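Local structure of chorismate mutase (Paraburkholderia phymatum, 5TS9) at residues Asp13-Leu18 / Gln126-Leu131; Asp24-Ala29 / Val78-Glu83; Ser61-Thr66 / Ser120-Leu125; Lys82-Ala87 / Arg159-Arg164. The protein probably catalyses the rearrangement of chorismate to prephenate, the step that leads toward phenylalanine and tyrosine. All blocks are in the same frame, centred on the assembly; numbering follows the deposited sequence. Where two conformers were deposited one is given.

Interaction 1 (Asp13-Leu18 / Gln126-Leu131); sequences DAFVPL and QSVAPL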
# COMPACT_ATOMS: atom_id res chain seq x y z
N ASP A 13 16.49 1.04 19.63
CA ASP A 13 15.70 2.24 19.87
C ASP A 13 15.95 3.33 18.85
O ASP A 13 15.14 4.25 18.75
CB ASP A 13 16.02 2.84 21.26
CG ASP A 13 15.41 2.04 22.38
OD1 ASP A 13 15.66 2.41 23.55
OD2 ASP A 13 14.70 1.05 22.10
N ALA A 14 17.06 3.25 18.11
CA ALA A 14 17.54 4.41 17.36
C ALA A 14 16.56 4.84 16.27
O ALA A 14 16.49 6.03 15.92
CB ALA A 14 18.90 4.10 16.75
N PHE A 15 15.80 3.90 15.71
CA PHE A 15 14.85 4.24 14.67
C PHE A 15 13.49 4.65 15.22
O PHE A 15 12.59 5.00 14.43
CB PHE A 15 14.69 3.06 13.70
CG PHE A 15 15.90 2.84 12.82
CD1 PHE A 15 16.11 3.64 11.71
CD2 PHE A 15 16.83 1.85 13.11
CE1 PHE A 15 17.23 3.46 10.90
CE2 PHE A 15 17.94 1.66 12.31
CZ PHE A 15 18.15 2.46 11.20
N VAL A 16 13.31 4.63 16.54
CA VAL A 16 11.96 4.84 17.09
C VAL A 16 11.45 6.25 16.83
O VAL A 16 10.28 6.39 16.43
CB VAL A 16 11.91 4.50 18.58
CG1 VAL A 16 10.66 5.10 19.20
CG2 VAL A 16 11.91 3.00 18.76
N PRO A 17 12.22 7.32 17.06
CA PRO A 17 11.70 8.66 16.72
C PRO A 17 11.35 8.83 15.25
O PRO A 17 10.34 9.48 14.92
CB PRO A 17 12.83 9.60 17.17
CG PRO A 17 13.56 8.84 18.22
CD PRO A 17 13.53 7.41 17.75
N LEU A 18 12.14 8.27 14.34
CA LEU A 18 11.78 8.32 12.92
C LEU A 18 10.47 7.58 12.66
O LEU A 18 9.56 8.11 12.00
CB LEU A 18 12.92 7.73 12.08
CG LEU A 18 12.67 7.54 10.57
CD1 LEU A 18 12.21 8.83 9.95
CD2 LEU A 18 13.95 7.04 9.91
N GLN A 126 17.90 12.27 8.87
CA GLN A 126 19.26 12.76 9.03
C GLN A 126 19.89 12.26 10.32
O GLN A 126 21.03 11.78 10.33
CB GLN A 126 19.25 14.29 8.98
CG GLN A 126 20.61 14.91 9.19
CD GLN A 126 20.55 16.41 9.12
OE1 GLN A 126 19.59 17.03 9.56
NE2 GLN A 126 21.58 17.01 8.54
N SER A 127 19.15 12.34 11.43
CA SER A 127 19.69 11.90 12.71
C SER A 127 20.09 10.43 12.70
O SER A 127 21.05 10.05 13.38
CB SER A 127 18.69 12.15 13.83
OG SER A 127 18.45 13.53 14.00
N VAL A 128 19.39 9.58 11.95
CA VAL A 128 19.66 8.15 11.99
C VAL A 128 20.47 7.68 10.78
O VAL A 128 20.70 6.47 10.62
CB VAL A 128 18.36 7.34 12.16
CG1 VAL A 128 17.65 7.14 10.82
CG2 VAL A 128 18.64 6.03 12.84
N ALA A 129 20.92 8.61 9.94
CA ALA A 129 21.71 8.36 8.74
C ALA A 129 22.79 7.31 8.92
O ALA A 129 22.95 6.45 8.04
CB ALA A 129 22.34 9.67 8.25
N PRO A 130 23.58 7.33 10.01
CA PRO A 130 24.60 6.28 10.16
C PRO A 130 24.05 4.86 10.09
O PRO A 130 24.66 4.03 9.42
CB PRO A 130 25.21 6.58 11.54
CG PRO A 130 25.01 8.02 11.73
CD PRO A 130 23.68 8.32 11.10
N LEU A 131 22.92 4.57 10.74
CA LEU A 131 22.46 3.19 10.85
C LEU A 131 21.65 2.72 9.65
O LEU A 131 21.20 1.56 9.66
CB LEU A 131 21.63 3.01 12.12
CG LEU A 131 22.32 3.56 13.35
CD1 LEU A 131 21.29 4.04 14.31
CD2 LEU A 131 23.21 2.51 14.00
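Val-128 points its two methyls at Phe-15 and Leu-18, its side chain standing at about a right angle to each of theirs. CG2 of Val-128 lies over one face of the Phe-15 ring, 3.8 Å from the ring centroid and 25° off the normal. This is a CH-pi contact shifted toward the rim, and the nearest ring atom to Val-128 CG2 is CE1 of Phe-15 at 3.5 Å. The other methyl, CG1 of Val-128, sits between the backbone N and the carbonyl carbon (chi1 82°); there it meets the same CD1-CE1 side of the ring and also CD2 of Leu-18 at 3.8 Å. Leu-131 meets Phe-15 differently. Its backbone O lies at the ring edge, in plane, 3.5 Å from CZ of Phe-15, where a C-H rim is a mildly favourable neighbour for a carbonyl oxygen. Its side chain runs oblique to that of Phe-15, with CB of Leu-131 3.6 Å from the same CZ. Farther out, CD1 of Leu-131 presses on CB of Ala-14 at 3.4 Å, closer than carbons usually come. The Phe-15 ring also touches Cys-137 and Leu-140 of helix 137-151, and Ile-169 packs on both Phe-15 and Leu-18. Cys-137 is disulfide-bonded to Cys-170, so this apolar cluster lies beside the covalent link between helix 137-151 and the chain's C-terminal end. It joins the turn leading into helix 16-39 to the end of helix 106-128 and the residues after it, in an all-helical fold consistent with the exported, disulfide-containing class of AroQ chorismate mutases.

Interaction 2 (Asp24-Ala29 / Val78-Glu83); sequences DRLNTA and VEANKE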
# COMPACT_ATOMS: atom_id res chain seq x y z
N ASP A 24 2.82 9.17 13.10
CA ASP A 24 1.98 10.37 13.23
C ASP A 24 1.46 10.82 11.87
O ASP A 24 0.30 11.24 11.74
CB ASP A 24 2.76 11.50 13.90
CG ASP A 24 3.17 11.17 15.33
OD1 ASP A 24 2.50 10.34 15.99
OD2 ASP A 24 4.17 11.75 15.79
N ARG A 25 2.30 10.73 10.83
CA ARG A 25 1.84 11.11 9.50
C ARG A 25 0.78 10.15 9.00
O ARG A 25 -0.23 10.56 8.43
CB ARG A 25 3.02 11.15 8.52
CG ARG A 25 2.71 11.92 7.22
CD ARG A 25 3.74 11.72 6.14
NE ARG A 25 3.51 12.68 5.06
CZ ARG A 25 2.57 12.54 4.13
NH1 ARG A 25 1.80 11.47 4.12
NH2 ARG A 25 2.41 13.49 3.21
N LEU A 26 1.02 8.85 9.22
CA LEU A 26 0.06 7.84 8.81
C LEU A 26 -1.31 8.10 9.43
O LEU A 26 -2.33 7.93 8.77
CB LEU A 26 0.58 6.46 9.21
CG LEU A 26 -0.21 5.25 8.71
CD1 LEU A 26 -0.28 5.21 7.16
CD2 LEU A 26 0.44 3.98 9.27
N ASN A 27 -1.35 8.57 10.68
CA ASN A 27 -2.62 8.70 11.38
C ASN A 27 -3.50 9.81 10.82
O ASN A 27 -4.70 9.81 11.10
CB ASN A 27 -2.37 8.93 12.88
CG ASN A 27 -2.14 7.63 13.64
OD1 ASN A 27 -2.77 6.60 13.36
ND2 ASN A 27 -1.23 7.66 14.61
N THR A 28 -2.95 10.77 10.06
CA THR A 28 -3.82 11.72 9.36
C THR A 28 -4.74 11.02 8.35
O THR A 28 -5.77 11.59 8.00
CB THR A 28 -3.02 12.78 8.62
OG1 THR A 28 -2.24 12.16 7.58
CG2 THR A 28 -2.10 13.55 9.58
N ALA A 29 -4.37 9.83 7.87
CA ALA A 29 -5.24 9.09 6.94
C ALA A 29 -6.65 8.90 7.50
O ALA A 29 -7.64 8.95 6.74
CB ALA A 29 -4.62 7.72 6.62
N VAL A 78 3.08 8.47 1.04
CA VAL A 78 1.76 8.71 0.48
C VAL A 78 1.07 7.39 0.14
O VAL A 78 -0.14 7.27 0.31
CB VAL A 78 1.83 9.66 -0.73
CG1 VAL A 78 2.40 11.00 -0.31
CG2 VAL A 78 2.66 9.07 -1.83
N GLU A 79 1.82 6.36 -0.27
CA GLU A 79 1.20 5.06 -0.53
C GLU A 79 0.69 4.41 0.75
O GLU A 79 -0.36 3.77 0.75
CB GLU A 79 2.18 4.12 -1.23
CG GLU A 79 2.58 4.56 -2.62
CD GLU A 79 1.41 4.60 -3.58
OE1 GLU A 79 0.52 3.72 -3.47
OE2 GLU A 79 1.37 5.49 -4.43
N ALA A 80 1.43 4.54 1.85
CA ALA A 80 0.93 3.97 3.10
C ALA A 80 -0.35 4.69 3.53
O ALA A 80 -1.30 4.07 4.02
CB ALA A 80 1.99 4.05 4.20
N ASN A 81 -0.38 6.00 3.33
CA ASN A 81 -1.56 6.78 3.69
C ASN A 81 -2.77 6.36 2.86
O ASN A 81 -3.87 6.17 3.39
CB ASN A 81 -1.24 8.27 3.51
CG ASN A 81 -1.94 9.14 4.55
OD1 ASN A 81 -3.12 9.49 4.39
ND2 ASN A 81 -1.24 9.48 5.61
N LYS A 82 -2.59 6.18 1.55
CA LYS A 82 -3.69 5.69 0.72
C LYS A 82 -4.12 4.27 1.12
O LYS A 82 -5.31 3.96 1.09
CB LYS A 82 -3.30 5.74 -0.77
CG LYS A 82 -2.93 7.16 -1.23
CD LYS A 82 -2.77 7.27 -2.75
CE LYS A 82 -1.56 6.49 -3.22
NZ LYS A 82 -1.38 6.66 -4.72
N GLU A 83 -3.17 3.40 1.49
CA GLU A 83 -3.52 2.06 1.97
C GLU A 83 -4.55 2.13 3.09
O GLU A 83 -5.55 1.40 3.10
CB GLU A 83 -2.26 1.35 2.46
CG GLU A 83 -2.50 0.01 3.12
CD GLU A 83 -1.21 -0.74 3.45
OE1 GLU A 83 -1.29 -1.89 3.91
OE2 GLU A 83 -0.10 -0.19 3.26
O HOH W 1 1.58 8.85 5.54
O HOH W 2 -2.99 12.25 4.82
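Asn-81 fits as a knob into a hole formed by Arg-25, Leu-26, Thr-28 and Ala-29 in the all-helical chorismate mutase type II fold. Here segment 24-29 of helix 16-39 crosses segment 78-83 of helix 67-95 at -39°, their axes 8.4 Å apart. OD1 of Asn-81 lies 3.2 Å from CB of Ala-29, while its ND2 is turned toward Arg-25 and Thr-28, 3.2 Å from O of Arg-25. Beside the knob, CD1 of Leu-26 rests on CB of Ala-80 at 3.9 Å. The Arg-25 chain, extended from CG to NE, crosses the Asn-81 side chain at about a right angle, with guanidinium and amide planes 84° apart. A water in the guanidinium plane bridges the two, accepting from NH1 of Arg-25 and from ND2 of Asn-81. In the next shell, NE2 of Gln-85 bonds to OD1 of Asn-81, which helps fix how the amide is turned. Within segment 24-29, O of Arg-25 accepts from both N and OG1 of Thr-28, the hydroxyl approaching at 2.7 Å with a C=O...OG1 angle of 162°. A second water donates to that same OG1 and, at 2.8 Å, to OD1 of Asn-81.

Interaction 3 (Ser61-Thr66 / Ser120-Leu125); sequences SEYGLT and SIMQNL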
# COMPACT_ATOMS: atom_id res chain seq x y z
N SER A 61 17.77 18.71 0.55
CA SER A 61 19.15 19.12 0.79
C SER A 61 19.30 19.86 2.12
O SER A 61 20.40 19.88 2.69
CB SER A 61 19.64 20.00 -0.36
OG SER A 61 18.84 21.16 -0.48
N GLU A 62 18.23 20.48 2.62
CA GLU A 62 18.34 21.16 3.91
C GLU A 62 18.67 20.20 5.05
O GLU A 62 19.13 20.65 6.10
CB GLU A 62 17.04 21.92 4.21
N TYR A 63 18.48 18.89 4.85
CA TYR A 63 18.71 17.87 5.87
C TYR A 63 19.71 16.81 5.41
O TYR A 63 19.64 15.66 5.84
CB TYR A 63 17.39 17.19 6.25
CG TYR A 63 16.35 18.12 6.86
CD1 TYR A 63 16.32 18.34 8.23
CD2 TYR A 63 15.41 18.77 6.07
CE1 TYR A 63 15.38 19.18 8.80
CE2 TYR A 63 14.46 19.61 6.63
CZ TYR A 63 14.45 19.81 8.00
OH TYR A 63 13.52 20.64 8.56
N GLY A 64 20.63 17.18 4.52
CA GLY A 64 21.64 16.24 4.04
C GLY A 64 21.10 15.05 3.26
O GLY A 64 21.82 14.06 3.08
N LEU A 65 19.86 15.11 2.80
CA LEU A 65 19.28 14.04 2.00
C LEU A 65 19.43 14.33 0.51
O LEU A 65 19.38 15.48 0.07
CB LEU A 65 17.79 13.85 2.31
CG LEU A 65 17.44 13.68 3.77
CD1 LEU A 65 15.92 13.57 3.94
CD2 LEU A 65 18.17 12.46 4.31
N THR A 66 19.62 13.26 -0.26
CA THR A 66 19.57 13.36 -1.71
C THR A 66 18.12 13.48 -2.15
O THR A 66 17.19 13.06 -1.45
CB THR A 66 20.20 12.16 -2.41
OG1 THR A 66 19.36 11.00 -2.26
CG2 THR A 66 21.59 11.85 -1.86
N SER A 120 9.97 17.00 10.37
CA SER A 120 10.40 16.12 11.45
C SER A 120 10.85 14.77 10.92
O SER A 120 11.79 14.18 11.47
CB SER A 120 9.29 15.95 12.48
OG SER A 120 8.33 15.02 12.02
N ILE A 121 10.22 14.26 9.87
CA ILE A 121 10.66 13.01 9.27
C ILE A 121 12.05 13.18 8.67
O ILE A 121 12.94 12.34 8.86
CB ILE A 121 9.65 12.55 8.20
CG1 ILE A 121 8.39 11.97 8.86
CG2 ILE A 121 10.33 11.56 7.27
CD1 ILE A 121 7.22 11.77 7.90
N MET A 122 12.26 14.27 7.93
CA MET A 122 13.58 14.52 7.37
C MET A 122 14.61 14.77 8.46
O MET A 122 15.75 14.30 8.35
CB MET A 122 13.52 15.69 6.39
CG MET A 122 12.79 15.32 5.08
SD MET A 122 12.90 16.63 3.86
CE MET A 122 11.89 15.98 2.55
N GLN A 123 14.24 15.48 9.52
CA GLN A 123 15.21 15.69 10.60
C GLN A 123 15.59 14.37 11.25
O GLN A 123 16.77 14.13 11.56
CB GLN A 123 14.65 16.66 11.64
CG GLN A 123 15.59 16.87 12.84
CD GLN A 123 16.95 17.42 12.43
OE1 GLN A 123 17.98 16.74 12.55
NE2 GLN A 123 16.97 18.66 11.94
N ASN A 124 14.61 13.48 11.44
CA ASN A 124 14.87 12.17 12.01
C ASN A 124 15.67 11.28 11.06
O ASN A 124 16.53 10.51 11.51
CB ASN A 124 13.53 11.50 12.37
CG ASN A 124 12.87 12.16 13.56
OD1 ASN A 124 13.54 12.78 14.39
ND2 ASN A 124 11.55 12.05 13.66
N LEU A 125 15.37 11.33 9.76
CA LEU A 125 16.17 10.58 8.79
C LEU A 125 17.64 10.96 8.87
O LEU A 125 18.53 10.10 8.88
CB LEU A 125 15.66 10.84 7.38
CG LEU A 125 14.57 9.94 6.85
CD1 LEU A 125 13.89 10.65 5.69
CD2 LEU A 125 15.17 8.63 6.43
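Met-122 reaches from its helix between Tyr-63 and Leu-65, and its chain can be followed outward atom by atom. CB lies over one face of the Tyr-63 ring, 3.9 Å from the centroid and 24° off the normal, offset toward the rim in a CH-pi contact; the nearest ring atom to Met-122 CB is CD2 of Tyr-63 at 3.6 Å. CG, anti to the carbonyl carbon (chi1 -71°), meets CD1 of Leu-65 at 3.8 Å. SD, on a chain extended beyond CG, stands obliquely to the ring, 4.9 Å from the Tyr-63 centroid, a Met-aromatic contact in which CD2 of Tyr-63 is the ring atom touched. CE, the tip, leads away from the 61-66 loop. Gln-123, the next residue, takes the ring at its edge: NE2 lies in the ring plane, 3.6 Å from CE1 of Tyr-63, with the amide turned 75° from the ring. The Gln-123 chain bends at chi2, which folds CD back. Leu-65 completes the patch, its CD1 also packing against CD1 of Leu-125 at 4.0 Å. The loop between helix 46-59 and helix 67-95 is thereby laid against helix 106-128. Met-122 also packs on Ala-70 and Phe-74 and Leu-125 on Ile-73, all of helix 67-95; Tyr-63 also touches Ala-119 and Gln-126, spreading along about two turns of helix 106-128.

Interaction 4 (Lys82-Ala87 / Arg159-Arg164); sequences KEVQYA and RAALDR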
# COMPACT_ATOMS: atom_id res chain seq x y z
N LYS A 82 -2.59 6.18 1.55
CA LYS A 82 -3.69 5.69 0.72
C LYS A 82 -4.12 4.27 1.12
O LYS A 82 -5.31 3.96 1.09
CB LYS A 82 -3.30 5.74 -0.77
CG LYS A 82 -2.93 7.16 -1.23
CD LYS A 82 -2.77 7.27 -2.75
CE LYS A 82 -1.56 6.49 -3.22
NZ LYS A 82 -1.38 6.66 -4.72
N GLU A 83 -3.17 3.40 1.49
CA GLU A 83 -3.52 2.06 1.97
C GLU A 83 -4.55 2.13 3.09
O GLU A 83 -5.55 1.40 3.10
CB GLU A 83 -2.26 1.35 2.46
CG GLU A 83 -2.50 0.01 3.12
CD GLU A 83 -1.21 -0.74 3.45
OE1 GLU A 83 -1.29 -1.89 3.91
OE2 GLU A 83 -0.10 -0.19 3.26
N VAL A 84 -4.31 3.01 4.06
CA VAL A 84 -5.26 3.16 5.16
C VAL A 84 -6.57 3.74 4.64
O VAL A 84 -7.65 3.23 4.96
CB VAL A 84 -4.65 4.03 6.27
CG1 VAL A 84 -5.68 4.34 7.35
CG2 VAL A 84 -3.45 3.31 6.89
N GLN A 85 -6.50 4.79 3.83
CA GLN A 85 -7.72 5.45 3.37
C GLN A 85 -8.62 4.48 2.59
O GLN A 85 -9.83 4.44 2.81
CB GLN A 85 -7.40 6.66 2.49
CG GLN A 85 -6.73 7.82 3.19
CD GLN A 85 -6.43 8.95 2.23
OE1 GLN A 85 -7.29 9.35 1.44
NE2 GLN A 85 -5.20 9.47 2.29
N TYR A 86 -8.05 3.73 1.65
CA TYR A 86 -8.88 2.82 0.86
C TYR A 86 -9.54 1.77 1.76
O TYR A 86 -10.70 1.41 1.55
CB TYR A 86 -8.05 2.12 -0.21
CG TYR A 86 -7.75 2.93 -1.46
CD1 TYR A 86 -8.79 3.45 -2.24
CD2 TYR A 86 -6.45 3.14 -1.87
CE1 TYR A 86 -8.52 4.18 -3.40
CE2 TYR A 86 -6.16 3.86 -3.01
CZ TYR A 86 -7.21 4.38 -3.79
OH TYR A 86 -6.92 5.12 -4.92
N ALA A 87 -8.79 1.25 2.74
CA ALA A 87 -9.32 0.19 3.59
C ALA A 87 -10.43 0.72 4.50
O ALA A 87 -11.47 0.08 4.66
CB ALA A 87 -8.20 -0.43 4.43
N ARG A 159 -0.64 -0.90 11.57
CA ARG A 159 0.71 -1.46 11.64
C ARG A 159 1.16 -1.95 10.27
O ARG A 159 2.32 -1.73 9.87
CB ARG A 159 0.78 -2.59 12.67
CG ARG A 159 2.21 -3.09 12.93
CD ARG A 159 2.25 -4.17 14.03
NE ARG A 159 2.21 -5.50 13.43
CZ ARG A 159 1.16 -6.31 13.47
NH1 ARG A 159 0.06 -5.94 14.09
NH2 ARG A 159 1.22 -7.51 12.88
N ALA A 160 0.26 -2.61 9.53
CA ALA A 160 0.60 -3.05 8.18
C ALA A 160 1.03 -1.87 7.32
O ALA A 160 2.03 -1.94 6.59
CB ALA A 160 -0.59 -3.77 7.54
N ALA A 161 0.30 -0.76 7.40
CA ALA A 161 0.64 0.41 6.61
C ALA A 161 1.84 1.15 7.17
O ALA A 161 2.57 1.80 6.42
CB ALA A 161 -0.59 1.34 6.50
N LEU A 162 2.10 1.04 8.49
CA LEU A 162 3.37 1.55 8.99
C LEU A 162 4.54 0.75 8.39
O LEU A 162 5.56 1.34 7.99
CB LEU A 162 3.41 1.50 10.53
CG LEU A 162 4.60 2.19 11.21
CD1 LEU A 162 4.87 3.56 10.61
CD2 LEU A 162 4.38 2.33 12.71
N ASP A 163 4.39 -0.57 8.28
CA ASP A 163 5.42 -1.38 7.61
C ASP A 163 5.62 -0.94 6.15
O ASP A 163 6.73 -1.03 5.62
CB ASP A 163 5.04 -2.86 7.63
CG ASP A 163 5.26 -3.54 9.01
OD1 ASP A 163 6.21 -3.21 9.76
OD2 ASP A 163 4.47 -4.45 9.32
N ARG A 164 4.55 -0.49 5.49
CA ARG A 164 4.69 0.05 4.14
C ARG A 164 5.45 1.37 4.17
O ARG A 164 6.29 1.64 3.30
CB ARG A 164 3.30 0.23 3.50
CG ARG A 164 3.31 0.87 2.10
CD ARG A 164 3.88 -0.11 1.06
NE ARG A 164 3.95 0.43 -0.30
CZ ARG A 164 4.92 1.22 -0.73
NH1 ARG A 164 5.89 1.59 0.11
NH2 ARG A 164 4.92 1.66 -1.99
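Ala-161 meets Val-84 tightly, CB of Ala-161 lying 3.5 Å from CG2 of Val-84, closer than carbons usually pack. Beside it the Glu-83 side chain, with CG anti to the backbone N (chi1 174°) and extended beyond, spans the gap and sets its carboxylate against the facing helix. Glu-83 has two conformers; in this one OE2 of Glu-83 is 3.5 Å from CA of Ala-161 and 3.4 Å from CB of Arg-164, a closeness to be read with caution. The two helices run nearly antiparallel, 151° apart in direction with segment axes 9.6 Å from each other, and the small alanines of 159-164 let Val-84 and Glu-83 close much of that distance in this helix pair at the dimer interface. Val-84 also packs on Leu-26 and Ala-29, wedging it between helix 16-39 and helix 156-165. Looser, though still buried, are the 4.1 Å approach of OE1 of Glu-83 to CB of Ala-160 and the Arg-164 side chain beyond CG. Arg-164 bends at chi2, which turns CD aside; its end leads away, and NE of Arg-164 lies 5.4 Å from OE2 of Glu-83, with carboxylate and guanidinium planes 56° apart. The guanidinium instead makes salt bridges to Asp-76 of its own chain, through NH1, and to Glu-79 of the second subunit, through NH2. Glu-83 packs on Glu-83 of the second subunit.

Along the chain, interaction 1 joins the turn leading into helix 16-39 to the end of helix 106-128 and the stretch after it; interactions 2 and 3 are nested inside the loop it closes, and interaction 3 crosses both 2 and 4. Interactions 1 and 3 share helix 106-128 and touch, centres 11 Å apart, on the same side of the chain's centre. Interaction 4 lies on the opposite side, its centre about 22 and 23 Å from theirs. Helix 67-95 takes part in interactions 2 and 4, which share Lys-82 and Glu-83, have centres 6 Å apart and both touch the second subunit. Arg-25 packing on Ile-121 links interaction 2 to interaction 3.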